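Local coordinates for protein phosphoribulokinase (Rhodobacter sphaeroides, PDB 1A7J) that catalyses the ATP-dependent phosphorylation of D-ribulose 5-phosphate to D-ribulose 1,5-bisphosphate in the Calvin cycle, at residues L160-K165 / D182-R187; H69-A74 / M188-H193; G132-V137 / V196-Q201; Q207-V212 / E228-I233; I8-S13 / L150-V155. All coordinates share one frame; numbering follows the deposited sequence.

In the fold
Contacts 4 and 5 belong to one mixed sheet. Contact 5 pairs strands 7-11 and 150-156 near the centre of the chain, and contact 4 pairs strands 204-210 and 229-235, its centre about 17 Å away; strand 204-210 adjoins 150-156, so R208 bonds V155. Contact 3, whose centre is about 7 Å from that of contact 5, sets two loops against strand 7-11. Contacts 1 and 2, centres about 12 Å apart, share helix 180-195 and a bound sulfate. Along the chain, contacts 2, 3 and 5 interleave, and contact 1 closes before contact 4 opens. Contact 1 carries two residues of the catalytic site; contact 5 holds the strand leading into the predicted ATP-binding P-loop.

Contact 1 (L160-K165 / D182-R187); sequences LEWIQK and DVILRR. With SO4 (sulfate ion), chain B.
Two guanidinium nitrogens of R187 grip one carboxylate oxygen of E161 end-on: OE2 takes NH2 at 3.0 Å and NH1 at 3.1 Å on its syn lone pair, lying only 7° out of the guanidinium plane. NH2 adds a weak third bond to OE1 at 2.8 Å, and the two flat groups, meeting tip to tip, are turned 36° against each other. The methylene CG of K165 lies over one face of the guanidinium, offset toward its rim, 3.6 Å from R187 NH2. Beside this polar pair, CG2 of I184 sits over the six-membered ring of W162, 3.9 Å from its centroid and 16° off the normal, a CH-pi contact. An alanine in place of R187 would remove all three bonds and the flat surface on which the K165 methylenes lie, and would probably leave the E161 carboxylate less firmly placed. In the next shell, K165 NZ forms a salt bridge with D169 and weakly bonds sulfate O4 at 3.4 Å; it lies 4.8 Å from R187 NH1, and D169 would probably offset part of the repulsion. R186 NH2 holds sulfate O1 weakly, its guanidinium fixed by E178 and the carbonyl of F67. K165 and R187, with D42 and D169, make up the catalytic site of this adenylate kinase-like fold, and its two basic members, carried on helices 158-168 and 180-195, meet here.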
# COMPACT_ATOMS: atom_id res chain seq x y z
N LEU A 160 11.80 -10.25 -2.08
CA LEU A 160 10.51 -10.84 -1.69
C LEU A 160 9.29 -10.32 -2.50
O LEU A 160 8.29 -11.03 -2.62
CB LEU A 160 10.28 -10.65 -0.18
CG LEU A 160 8.99 -11.06 0.54
CD1 LEU A 160 8.87 -12.57 0.58
CD2 LEU A 160 9.00 -10.49 1.96
N GLU A 161 9.39 -9.14 -3.11
CA GLU A 161 8.31 -8.64 -3.96
C GLU A 161 8.24 -9.51 -5.20
O GLU A 161 7.18 -10.05 -5.49
CB GLU A 161 8.55 -7.18 -4.36
CG GLU A 161 7.29 -6.41 -4.78
CD GLU A 161 7.06 -6.41 -6.29
OE1 GLU A 161 8.04 -6.19 -7.05
OE2 GLU A 161 5.92 -6.66 -6.73
N TRP A 162 9.39 -9.82 -5.79
CA TRP A 162 9.45 -10.71 -6.96
C TRP A 162 8.86 -12.09 -6.67
O TRP A 162 8.14 -12.61 -7.49
CB TRP A 162 10.87 -10.90 -7.43
CG TRP A 162 11.57 -9.67 -7.81
CD1 TRP A 162 11.04 -8.41 -7.92
CD2 TRP A 162 12.90 -9.59 -8.30
NE1 TRP A 162 11.96 -7.56 -8.48
CE2 TRP A 162 13.11 -8.26 -8.73
CE3 TRP A 162 13.92 -10.53 -8.45
CZ2 TRP A 162 14.29 -7.85 -9.32
CZ3 TRP A 162 15.09 -10.13 -9.04
CH2 TRP A 162 15.28 -8.79 -9.47
N ILE A 163 9.28 -12.73 -5.59
CA ILE A 163 8.71 -14.01 -5.22
C ILE A 163 7.23 -13.85 -5.06
O ILE A 163 6.47 -14.71 -5.48
CB ILE A 163 9.26 -14.49 -3.86
CG1 ILE A 163 10.75 -14.82 -4.00
CG2 ILE A 163 8.49 -15.73 -3.35
CD1 ILE A 163 11.61 -14.46 -2.77
N GLN A 164 6.81 -12.79 -4.39
CA GLN A 164 5.39 -12.55 -4.19
C GLN A 164 4.69 -12.41 -5.53
O GLN A 164 3.58 -12.89 -5.71
CB GLN A 164 5.15 -11.31 -3.32
CG GLN A 164 4.93 -11.64 -1.84
CD GLN A 164 4.81 -10.43 -0.91
OE1 GLN A 164 4.71 -9.29 -1.36
NE2 GLN A 164 4.74 -10.69 0.39
N LYS A 165 5.40 -11.87 -6.51
CA LYS A 165 4.80 -11.57 -7.79
C LYS A 165 4.82 -12.79 -8.71
O LYS A 165 3.83 -13.09 -9.36
CB LYS A 165 5.53 -10.41 -8.45
CG LYS A 165 5.24 -10.27 -9.90
CD LYS A 165 3.83 -9.80 -10.11
CE LYS A 165 3.52 -9.65 -11.60
NZ LYS A 165 2.06 -9.41 -11.88
N ASP A 182 11.14 -11.25 -17.89
CA ASP A 182 10.81 -10.08 -18.68
C ASP A 182 9.68 -9.29 -18.04
O ASP A 182 9.61 -8.09 -18.21
CB ASP A 182 10.43 -10.48 -20.12
CG ASP A 182 11.64 -10.62 -21.03
OD1 ASP A 182 12.09 -9.60 -21.60
OD2 ASP A 182 12.17 -11.74 -21.14
N VAL A 183 8.84 -9.98 -17.27
CA VAL A 183 7.75 -9.34 -16.52
C VAL A 183 8.33 -8.66 -15.30
O VAL A 183 7.79 -7.69 -14.79
CB VAL A 183 6.67 -10.38 -16.07
CG1 VAL A 183 6.14 -10.06 -14.70
CG2 VAL A 183 5.51 -10.39 -17.02
N ILE A 184 9.40 -9.23 -14.77
CA ILE A 184 10.01 -8.74 -13.55
C ILE A 184 10.89 -7.52 -13.85
O ILE A 184 10.70 -6.46 -13.25
CB ILE A 184 10.78 -9.89 -12.85
CG1 ILE A 184 9.84 -10.62 -11.90
CG2 ILE A 184 11.97 -9.40 -12.09
CD1 ILE A 184 9.25 -9.73 -10.90
N LEU A 185 11.68 -7.60 -14.92
CA LEU A 185 12.48 -6.47 -15.41
C LEU A 185 11.67 -5.28 -15.98
O LEU A 185 12.05 -4.13 -15.81
CB LEU A 185 13.48 -6.96 -16.47
CG LEU A 185 14.60 -7.88 -16.04
CD1 LEU A 185 15.02 -8.69 -17.23
CD2 LEU A 185 15.75 -7.09 -15.53
N ARG A 186 10.63 -5.57 -16.76
CA ARG A 186 9.75 -4.53 -17.28
C ARG A 186 9.12 -3.72 -16.13
O ARG A 186 8.81 -2.54 -16.31
CB ARG A 186 8.67 -5.16 -18.16
CG ARG A 186 7.61 -4.21 -18.68
CD ARG A 186 6.39 -4.95 -19.21
NE ARG A 186 5.29 -4.95 -18.25
CZ ARG A 186 4.56 -6.02 -17.94
NH1 ARG A 186 4.67 -7.14 -18.64
NH2 ARG A 186 3.67 -5.96 -16.95
N ARG A 187 9.04 -4.31 -14.94
CA ARG A 187 8.44 -3.62 -13.78
C ARG A 187 9.45 -2.80 -13.00
O ARG A 187 9.09 -1.83 -12.37
CB ARG A 187 7.70 -4.61 -12.86
CG ARG A 187 6.33 -5.03 -13.42
CD ARG A 187 5.49 -5.89 -12.48
NE ARG A 187 6.32 -6.66 -11.56
CZ ARG A 187 6.15 -6.69 -10.24
NH1 ARG A 187 5.00 -6.31 -9.70
NH2 ARG A 187 7.08 -7.24 -9.47
S SO4 B . 1.77 -5.94 -13.86
O1 SO4 B . 1.85 -4.90 -14.85
O2 SO4 B . 2.05 -5.40 -12.56
O3 SO4 B . 0.46 -6.51 -13.88
O4 SO4 B . 2.72 -6.95 -14.17

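Contact 2 (H69-A74 / M188-H193); sequences HFSYEA and MHAYVH. With SO4 (sulfate ion), chain B.
F70 and Y191 lie side by side and point the same way, an oblique pair with rings inclined at 54° and centroids 5.8 Å apart. The touch runs from F70 CE2 to the rim of the tyrosine ring at CD1, 3.7 Å away. Y191 has CG anti to its backbone N (chi1 174°), which lays the ring along the flank of F70. At the other end of F70, its CB meets the methyl CB of A190 at 3.6 Å. A190 points its CB toward the loop, where it also approaches S71 N at 3.4 Å and S71 OG at 3.5 Å; the serine hydroxyl is itself bonded to the carbonyl of S68. H69 turns elsewhere, stacking on H45 and bonding sulfate O3 through ND1 at 3.1 Å. The loop between helices 49-62 and 77-90 thus packs on helix 180-195, with F70 also touching R187 and, on helix 158-168, E161, while Y191 reaches I158 of that same helix.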
# COMPACT_ATOMS: atom_id res chain seq x y z
N HIS A 69 1.75 -1.58 -14.14
CA HIS A 69 0.83 -1.09 -13.11
C HIS A 69 1.44 -0.16 -12.07
O HIS A 69 0.74 0.34 -11.20
CB HIS A 69 0.21 -2.28 -12.37
CG HIS A 69 -1.07 -2.75 -12.97
ND1 HIS A 69 -1.32 -4.07 -13.27
CD2 HIS A 69 -2.18 -2.06 -13.35
CE1 HIS A 69 -2.51 -4.18 -13.83
NE2 HIS A 69 -3.05 -2.97 -13.89
N PHE A 70 2.76 -0.05 -12.09
CA PHE A 70 3.50 0.83 -11.22
C PHE A 70 3.60 2.24 -11.80
O PHE A 70 3.67 3.21 -11.05
CB PHE A 70 4.92 0.26 -11.00
CG PHE A 70 4.98 -0.94 -10.08
CD1 PHE A 70 4.02 -1.12 -9.08
CD2 PHE A 70 6.05 -1.82 -10.15
CE1 PHE A 70 4.13 -2.17 -8.16
CE2 PHE A 70 6.18 -2.87 -9.24
CZ PHE A 70 5.22 -3.04 -8.24
N SER A 71 3.69 2.35 -13.13
CA SER A 71 3.84 3.65 -13.76
C SER A 71 2.64 4.53 -13.39
O SER A 71 1.53 4.02 -13.20
CB SER A 71 3.91 3.52 -15.28
OG SER A 71 4.39 2.26 -15.68
N TYR A 72 2.85 5.85 -13.32
CA TYR A 72 1.78 6.83 -13.10
C TYR A 72 0.75 6.85 -14.24
O TYR A 72 -0.42 7.21 -14.03
CB TYR A 72 2.36 8.23 -12.98
CG TYR A 72 3.44 8.41 -11.95
CD1 TYR A 72 3.28 7.95 -10.66
CD2 TYR A 72 4.57 9.16 -12.23
CE1 TYR A 72 4.21 8.24 -9.67
CE2 TYR A 72 5.50 9.45 -11.25
CZ TYR A 72 5.32 8.99 -9.97
OH TYR A 72 6.25 9.27 -8.99
N GLU A 73 1.20 6.57 -15.46
CA GLU A 73 0.33 6.66 -16.63
C GLU A 73 -0.74 5.60 -16.57
O GLU A 73 -1.75 5.70 -17.24
CB GLU A 73 1.10 6.48 -17.94
CG GLU A 73 2.39 7.24 -18.04
CD GLU A 73 3.57 6.40 -17.62
OE1 GLU A 73 3.85 5.36 -18.27
OE2 GLU A 73 4.21 6.76 -16.60
N ALA A 74 -0.48 4.54 -15.81
CA ALA A 74 -1.44 3.45 -15.73
C ALA A 74 -2.40 3.66 -14.58
O ALA A 74 -3.04 2.70 -14.15
CB ALA A 74 -0.72 2.12 -15.60
N MET A 188 10.74 -3.06 -13.22
CA MET A 188 11.77 -2.36 -12.47
C MET A 188 11.83 -0.88 -12.81
O MET A 188 12.14 -0.04 -11.96
CB MET A 188 13.13 -3.00 -12.71
CG MET A 188 13.30 -4.33 -12.03
SD MET A 188 12.66 -4.37 -10.32
CE MET A 188 14.00 -3.49 -9.45
N HIS A 189 11.35 -0.56 -14.00
CA HIS A 189 11.57 0.75 -14.56
C HIS A 189 10.69 1.70 -13.80
O HIS A 189 11.20 2.54 -13.10
CB HIS A 189 11.26 0.78 -16.07
CG HIS A 189 12.27 0.04 -16.91
ND1 HIS A 189 13.43 0.62 -17.37
CD2 HIS A 189 12.34 -1.27 -17.28
CE1 HIS A 189 14.17 -0.29 -17.97
NE2 HIS A 189 13.53 -1.45 -17.94
N ALA A 190 9.41 1.36 -13.70
CA ALA A 190 8.47 2.15 -12.92
C ALA A 190 8.53 1.86 -11.42
O ALA A 190 7.88 2.52 -10.63
CB ALA A 190 7.05 1.93 -13.43
N TYR A 191 9.20 0.78 -11.05
CA TYR A 191 9.32 0.46 -9.65
C TYR A 191 10.30 1.44 -9.08
O TYR A 191 9.94 2.22 -8.20
CB TYR A 191 9.80 -0.97 -9.46
CG TYR A 191 10.08 -1.34 -8.02
CD1 TYR A 191 9.05 -1.72 -7.17
CD2 TYR A 191 11.36 -1.20 -7.47
CE1 TYR A 191 9.27 -1.95 -5.83
CE2 TYR A 191 11.59 -1.41 -6.10
CZ TYR A 191 10.53 -1.78 -5.29
OH TYR A 191 10.71 -1.89 -3.93
N VAL A 192 11.49 1.52 -9.67
CA VAL A 192 12.46 2.46 -9.15
C VAL A 192 12.08 3.91 -9.45
O VAL A 192 12.47 4.81 -8.72
CB VAL A 192 13.90 2.19 -9.67
CG1 VAL A 192 14.06 0.74 -10.08
CG2 VAL A 192 14.22 3.09 -10.81
N HIS A 193 11.26 4.15 -10.48
CA HIS A 193 10.88 5.53 -10.83
C HIS A 193 9.66 6.08 -10.08
O HIS A 193 9.65 7.25 -9.72
CB HIS A 193 10.67 5.67 -12.35
CG HIS A 193 11.95 5.81 -13.14
ND1 HIS A 193 12.24 5.01 -14.23
CD2 HIS A 193 12.96 6.71 -13.06
CE1 HIS A 193 13.38 5.40 -14.78
NE2 HIS A 193 13.83 6.43 -14.08
S SO4 B . 1.77 -5.94 -13.86
O1 SO4 B . 1.85 -4.90 -14.85
O2 SO4 B . 2.05 -5.40 -12.56
O3 SO4 B . 0.46 -6.51 -13.88
O4 SO4 B . 2.72 -6.95 -14.17

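Contact 3 (G132-V137 / V196-Q201); sequences GLHGAV and VPQFSQ
The amide nitrogen NE2 of Q198 is gripped by two carbonyl oxygens, L133 O across the contact and C194 O near the end of the preceding helix 180-195. The bond to L133 O measures 3.1 Å; it arrives on a lone pair in the carbonyl plane (C=O...N angle 143°), although the oxygen stands 26° out of the glutamine amide plane. The amide oxygen OE1 is taken in turn by the hydroxyl of T11. Q198 reaches this place with CG anti to its carbonyl carbon and the chain extended beyond, so its head slots into the loop that follows strand 127-132. There V137 CG2 lies alongside at 3.4 Å from NE2, and H134 CD2 comes obliquely to the same distance, 3.4 Å from NE2. The histidine, kept in place by its own NE2 bond to F70 O, holds its ring 35° from the amide plane. Further along, A136 CB packs against Q201 CB at 3.9 Å, and A136 O meets Q201 CG at 3.6 Å. A leucine in place of Q198 would remove these bonds and would probably leave L133 O and C194 O without this donor, loosening the link between the two loops. NE2 facing two carbonyls and OE1 facing a hydroxyl are consistent with this orientation of the amide, and this buried polar group ties the 196-201 turn to the loop beside the predicted ATP-binding segment.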
# COMPACT_ATOMS: atom_id res chain seq x y z
N GLY A 132 -2.81 1.07 -1.09
CA GLY A 132 -2.33 0.65 -2.40
C GLY A 132 -0.90 1.01 -2.67
O GLY A 132 -0.17 1.29 -1.74
N LEU A 133 -0.50 1.00 -3.94
CA LEU A 133 0.86 1.39 -4.33
C LEU A 133 1.13 2.88 -4.58
O LEU A 133 2.24 3.23 -4.97
CB LEU A 133 1.30 0.64 -5.59
CG LEU A 133 1.38 -0.88 -5.78
CD1 LEU A 133 0.88 -1.63 -4.59
CD2 LEU A 133 0.53 -1.22 -6.97
N HIS A 134 0.12 3.73 -4.46
CA HIS A 134 0.30 5.16 -4.73
C HIS A 134 -0.34 6.13 -3.73
O HIS A 134 -0.67 7.26 -4.09
CB HIS A 134 -0.18 5.49 -6.15
CG HIS A 134 0.67 4.90 -7.25
ND1 HIS A 134 0.30 3.77 -7.94
CD2 HIS A 134 1.83 5.32 -7.81
CE1 HIS A 134 1.18 3.52 -8.89
NE2 HIS A 134 2.12 4.44 -8.83
N GLY A 135 -0.25 5.79 -2.44
CA GLY A 135 -0.73 6.67 -1.37
C GLY A 135 0.20 7.74 -0.84
O GLY A 135 -0.11 8.45 0.13
N ALA A 136 1.35 7.90 -1.47
CA ALA A 136 2.26 8.96 -1.12
C ALA A 136 3.01 9.45 -2.37
O ALA A 136 4.07 10.09 -2.28
CB ALA A 136 3.21 8.48 -0.06
N VAL A 137 2.38 9.29 -3.53
CA VAL A 137 2.99 9.80 -4.74
C VAL A 137 3.23 11.29 -4.64
O VAL A 137 2.33 12.07 -4.33
CB VAL A 137 2.12 9.56 -5.94
CG1 VAL A 137 2.81 10.09 -7.14
CG2 VAL A 137 1.87 8.11 -6.12
N VAL A 196 9.71 3.29 -5.33
CA VAL A 196 10.77 3.58 -4.38
C VAL A 196 10.70 4.97 -3.71
O VAL A 196 10.71 5.05 -2.49
CB VAL A 196 12.13 3.33 -5.02
CG1 VAL A 196 13.19 4.14 -4.35
CG2 VAL A 196 12.45 1.89 -4.90
N PRO A 197 10.50 6.06 -4.48
CA PRO A 197 10.61 7.39 -3.90
C PRO A 197 9.59 7.65 -2.81
O PRO A 197 9.78 8.53 -1.97
CB PRO A 197 10.37 8.33 -5.08
CG PRO A 197 10.57 7.51 -6.29
CD PRO A 197 10.16 6.13 -5.91
N GLN A 198 8.48 6.93 -2.87
CA GLN A 198 7.36 7.14 -1.97
C GLN A 198 7.70 6.81 -0.53
O GLN A 198 7.04 7.26 0.39
CB GLN A 198 6.17 6.30 -2.42
CG GLN A 198 5.63 6.67 -3.77
CD GLN A 198 4.33 5.98 -4.03
OE1 GLN A 198 3.58 5.71 -3.10
NE2 GLN A 198 4.07 5.66 -5.29
N PHE A 199 8.71 5.96 -0.35
CA PHE A 199 9.11 5.49 0.98
C PHE A 199 10.03 6.52 1.67
O PHE A 199 10.62 6.22 2.70
CB PHE A 199 9.80 4.11 0.88
CG PHE A 199 8.95 3.07 0.20
CD1 PHE A 199 7.62 2.87 0.60
CD2 PHE A 199 9.41 2.43 -0.95
CE1 PHE A 199 6.76 2.08 -0.16
CE2 PHE A 199 8.56 1.64 -1.71
CZ PHE A 199 7.23 1.47 -1.33
N SER A 200 10.11 7.72 1.11
CA SER A 200 10.72 8.84 1.80
C SER A 200 9.68 9.90 2.11
O SER A 200 10.01 10.94 2.66
CB SER A 200 11.81 9.47 0.94
OG SER A 200 12.58 8.47 0.29
N GLN A 201 8.44 9.67 1.65
CA GLN A 201 7.33 10.55 1.96
C GLN A 201 6.57 10.10 3.20
O GLN A 201 5.82 10.86 3.80
CB GLN A 201 6.38 10.62 0.77
CG GLN A 201 7.01 11.15 -0.50
CD GLN A 201 7.74 12.45 -0.29
OE1 GLN A 201 7.27 13.34 0.42
NE2 GLN A 201 8.93 12.55 -0.85

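Contact 4 (Q207-V212 / E228-I233); sequences QRVPVV and ESVVVI
Antiparallel neighbours in the mixed sheet, strands 204-210 and 229-235 pair through two hydrogen-bonded residue pairs, Q207 with V232 and V209 with V230. V209 N meets V230 O at 2.7 Å, nearly along the C=O axis, and the return bond from V230 N to V209 O is 2.8 Å. Beyond the strand end V211 N reaches E228 O at 2.8 Å. P210 faces S229 as a non-hydrogen-bonded pair, so the missing N-H costs no bond to strand 229-235. On the face with R208 and V231, the bent arginine chain returns NE to S229 OG at 3.2 Å, a straight bond (163°), while V231 CG2 lies 3.9 Å above the guanidinium plane of R208, offset toward its rim. On the other face V209 CG2 crosses V232 CG2 obliquely at 3.8 Å. S229 OG is also bonded to A226 O, so this hydroxyl accepts from a cation and can donate to a carbonyl, a bridge that would probably limit the rotation of both side chains.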
# COMPACT_ATOMS: atom_id res chain seq x y z
N GLN A 207 9.02 -2.62 6.99
CA GLN A 207 9.67 -3.33 5.88
C GLN A 207 9.84 -4.81 6.14
O GLN A 207 10.47 -5.19 7.10
CB GLN A 207 11.05 -2.73 5.56
CG GLN A 207 11.59 -3.19 4.21
CD GLN A 207 13.03 -2.81 3.97
OE1 GLN A 207 13.76 -2.51 4.91
NE2 GLN A 207 13.45 -2.84 2.73
N ARG A 208 9.25 -5.65 5.29
CA ARG A 208 9.19 -7.08 5.50
C ARG A 208 10.43 -7.72 4.92
O ARG A 208 10.65 -7.68 3.72
CB ARG A 208 7.93 -7.64 4.84
CG ARG A 208 7.71 -9.12 5.09
CD ARG A 208 6.28 -9.42 5.51
NE ARG A 208 6.23 -10.23 6.74
CZ ARG A 208 5.17 -10.34 7.54
NH1 ARG A 208 3.98 -9.91 7.14
NH2 ARG A 208 5.28 -10.92 8.72
N VAL A 209 11.26 -8.29 5.78
CA VAL A 209 12.57 -8.80 5.39
C VAL A 209 12.65 -10.30 5.67
O VAL A 209 12.64 -10.68 6.84
CB VAL A 209 13.65 -8.16 6.23
CG1 VAL A 209 14.95 -8.23 5.52
CG2 VAL A 209 13.29 -6.77 6.57
N PRO A 210 12.86 -11.16 4.65
CA PRO A 210 12.87 -12.57 4.99
C PRO A 210 14.19 -12.96 5.61
O PRO A 210 15.25 -12.62 5.10
CB PRO A 210 12.70 -13.26 3.65
CG PRO A 210 12.07 -12.31 2.83
CD PRO A 210 12.70 -11.00 3.21
N VAL A 211 14.13 -13.83 6.59
CA VAL A 211 15.33 -14.32 7.19
C VAL A 211 15.50 -15.75 6.71
O VAL A 211 16.10 -16.61 7.37
CB VAL A 211 15.22 -14.16 8.71
CG1 VAL A 211 14.58 -15.35 9.34
CG2 VAL A 211 16.55 -13.91 9.28
N VAL A 212 15.02 -15.99 5.49
CA VAL A 212 15.42 -17.16 4.73
C VAL A 212 15.96 -16.77 3.37
O VAL A 212 15.83 -15.63 2.94
CB VAL A 212 14.28 -18.12 4.53
CG1 VAL A 212 13.74 -18.54 5.85
CG2 VAL A 212 13.20 -17.47 3.70
N GLU A 228 9.07 -16.73 8.86
CA GLU A 228 10.39 -16.78 8.26
C GLU A 228 10.86 -15.40 7.85
O GLU A 228 11.78 -15.28 7.06
CB GLU A 228 10.38 -17.72 7.06
CG GLU A 228 10.05 -19.18 7.45
CD GLU A 228 9.62 -20.05 6.30
OE1 GLU A 228 8.98 -19.54 5.38
OE2 GLU A 228 9.90 -21.25 6.31
N SER A 229 10.31 -14.35 8.44
CA SER A 229 10.77 -13.00 8.14
C SER A 229 10.79 -12.12 9.39
O SER A 229 10.28 -12.55 10.43
CB SER A 229 9.85 -12.38 7.09
OG SER A 229 8.50 -12.40 7.50
N VAL A 230 11.52 -11.00 9.34
CA VAL A 230 11.35 -9.91 10.33
C VAL A 230 10.86 -8.64 9.67
O VAL A 230 11.03 -8.46 8.47
CB VAL A 230 12.65 -9.52 11.11
CG1 VAL A 230 13.11 -10.65 12.00
CG2 VAL A 230 13.73 -9.12 10.14
N VAL A 231 10.29 -7.76 10.48
CA VAL A 231 9.80 -6.48 10.00
C VAL A 231 10.56 -5.38 10.72
O VAL A 231 10.72 -5.43 11.94
CB VAL A 231 8.30 -6.31 10.27
CG1 VAL A 231 7.81 -5.02 9.69
CG2 VAL A 231 7.52 -7.46 9.67
N VAL A 232 11.15 -4.50 9.94
CA VAL A 232 11.80 -3.30 10.45
C VAL A 232 10.75 -2.21 10.47
O VAL A 232 10.13 -1.94 9.45
CB VAL A 232 12.92 -2.84 9.50
CG1 VAL A 232 13.67 -1.73 10.10
CG2 VAL A 232 13.84 -4.01 9.17
N ILE A 233 10.52 -1.60 11.63
CA ILE A 233 9.57 -0.49 11.69
C ILE A 233 10.35 0.76 11.98
O ILE A 233 10.90 0.89 13.05
CB ILE A 233 8.54 -0.71 12.78
CG1 ILE A 233 7.96 -2.11 12.67
CG2 ILE A 233 7.42 0.27 12.61
CD1 ILE A 233 7.35 -2.59 13.95

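Contact 5 (I8-S13 / L150-V155); sequences ISVTGS and LKIGVV
I152 turns CG1 beside its backbone N (chi1 -60°), bringing CD1 to 3.7 Å from I8 CG2, the two side chains lying side by side. V10 has CG1 anti to its N (chi1 -177°) and so presses it obliquely on V154 CG2 at 3.5 Å. Behind this apolar face runs a parallel ladder: I152 N bonds S9 O at 2.8 Å, T11 N bonds I152 O at 2.8 Å, and V154 N approaches T11 O at 2.9 Å, nearly along the C=O axis. On the opposite face the S9 hydroxyl bonds G135 O, and that of T11 also turns away from strand 150-156, toward the 196-201 turn. At phi 112° a CB on G12 would crowd T11 O, and it would also clash with V154 O across the contact; S13 then lays OG 3.7 Å from V154 CB. Both belong to the predicted ATP-binding P-loop. Strand 7-11 is flanked by strand 127-132 on its other edge, F25 of helix 21-32 packs on I8, V10 and I152, and helix 268-284 touches I8 and L150.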
# COMPACT_ATOMS: atom_id res chain seq x y z
N ILE A 8 -5.77 8.66 6.28
CA ILE A 8 -4.66 7.73 6.54
C ILE A 8 -4.31 6.96 5.26
O ILE A 8 -5.20 6.40 4.62
CB ILE A 8 -5.04 6.70 7.62
CG1 ILE A 8 -5.22 7.41 8.95
CG2 ILE A 8 -3.95 5.61 7.73
CD1 ILE A 8 -5.85 6.55 9.98
N SER A 9 -3.02 6.82 4.97
CA SER A 9 -2.57 6.35 3.67
C SER A 9 -1.44 5.34 3.79
O SER A 9 -0.31 5.72 4.13
CB SER A 9 -2.12 7.54 2.83
OG SER A 9 -1.73 7.16 1.52
N VAL A 10 -1.75 4.08 3.49
CA VAL A 10 -0.80 2.96 3.45
C VAL A 10 -0.34 2.69 2.02
O VAL A 10 -1.15 2.43 1.14
CB VAL A 10 -1.47 1.68 3.99
CG1 VAL A 10 -0.49 0.55 4.03
CG2 VAL A 10 -2.08 1.93 5.37
N THR A 11 0.95 2.81 1.75
CA THR A 11 1.44 2.61 0.39
C THR A 11 2.49 1.50 0.34
O THR A 11 3.14 1.22 1.35
CB THR A 11 2.03 3.88 -0.19
OG1 THR A 11 2.39 3.66 -1.55
CG2 THR A 11 3.28 4.23 0.54
N GLY A 12 2.54 0.79 -0.78
CA GLY A 12 3.50 -0.27 -0.96
C GLY A 12 2.95 -1.69 -1.03
O GLY A 12 3.45 -2.53 -1.78
N SER A 13 1.93 -1.98 -0.23
CA SER A 13 1.40 -3.33 -0.14
C SER A 13 0.09 -3.47 -0.91
O SER A 13 -0.82 -2.67 -0.72
CB SER A 13 1.15 -3.70 1.32
OG SER A 13 0.29 -2.73 1.92
N LEU A 150 -1.38 10.93 7.86
CA LEU A 150 -0.56 9.82 8.28
C LEU A 150 -0.27 8.97 7.05
O LEU A 150 -1.16 8.72 6.25
CB LEU A 150 -1.28 9.00 9.35
CG LEU A 150 -0.51 7.90 10.10
CD1 LEU A 150 0.72 8.46 10.79
CD2 LEU A 150 -1.44 7.29 11.13
N LYS A 151 1.00 8.80 6.78
CA LYS A 151 1.41 8.00 5.65
C LYS A 151 2.28 6.84 6.14
O LYS A 151 3.24 7.05 6.90
CB LYS A 151 2.17 8.90 4.69
CG LYS A 151 1.34 10.02 4.17
CD LYS A 151 2.18 10.96 3.37
CE LYS A 151 2.87 11.95 4.27
NZ LYS A 151 1.91 12.58 5.22
N ILE A 152 1.77 5.63 5.95
CA ILE A 152 2.46 4.42 6.36
C ILE A 152 2.94 3.69 5.12
O ILE A 152 2.31 3.75 4.06
CB ILE A 152 1.50 3.50 7.12
CG1 ILE A 152 0.98 4.22 8.35
CG2 ILE A 152 2.18 2.22 7.51
CD1 ILE A 152 -0.48 4.52 8.25
N GLY A 153 4.09 3.06 5.23
CA GLY A 153 4.58 2.29 4.11
C GLY A 153 4.68 0.86 4.55
O GLY A 153 5.19 0.58 5.61
N VAL A 154 4.08 -0.04 3.80
CA VAL A 154 4.29 -1.44 4.08
C VAL A 154 4.91 -2.07 2.85
O VAL A 154 4.25 -2.19 1.82
CB VAL A 154 2.97 -2.12 4.41
CG1 VAL A 154 3.26 -3.46 5.05
CG2 VAL A 154 2.16 -1.24 5.35
N VAL A 155 6.18 -2.41 2.94
CA VAL A 155 7.01 -2.73 1.78
C VAL A 155 7.79 -4.02 2.08
O VAL A 155 8.36 -4.14 3.15
CB VAL A 155 8.05 -1.62 1.54
CG1 VAL A 155 8.12 -1.30 0.10
CG2 VAL A 155 7.72 -0.40 2.32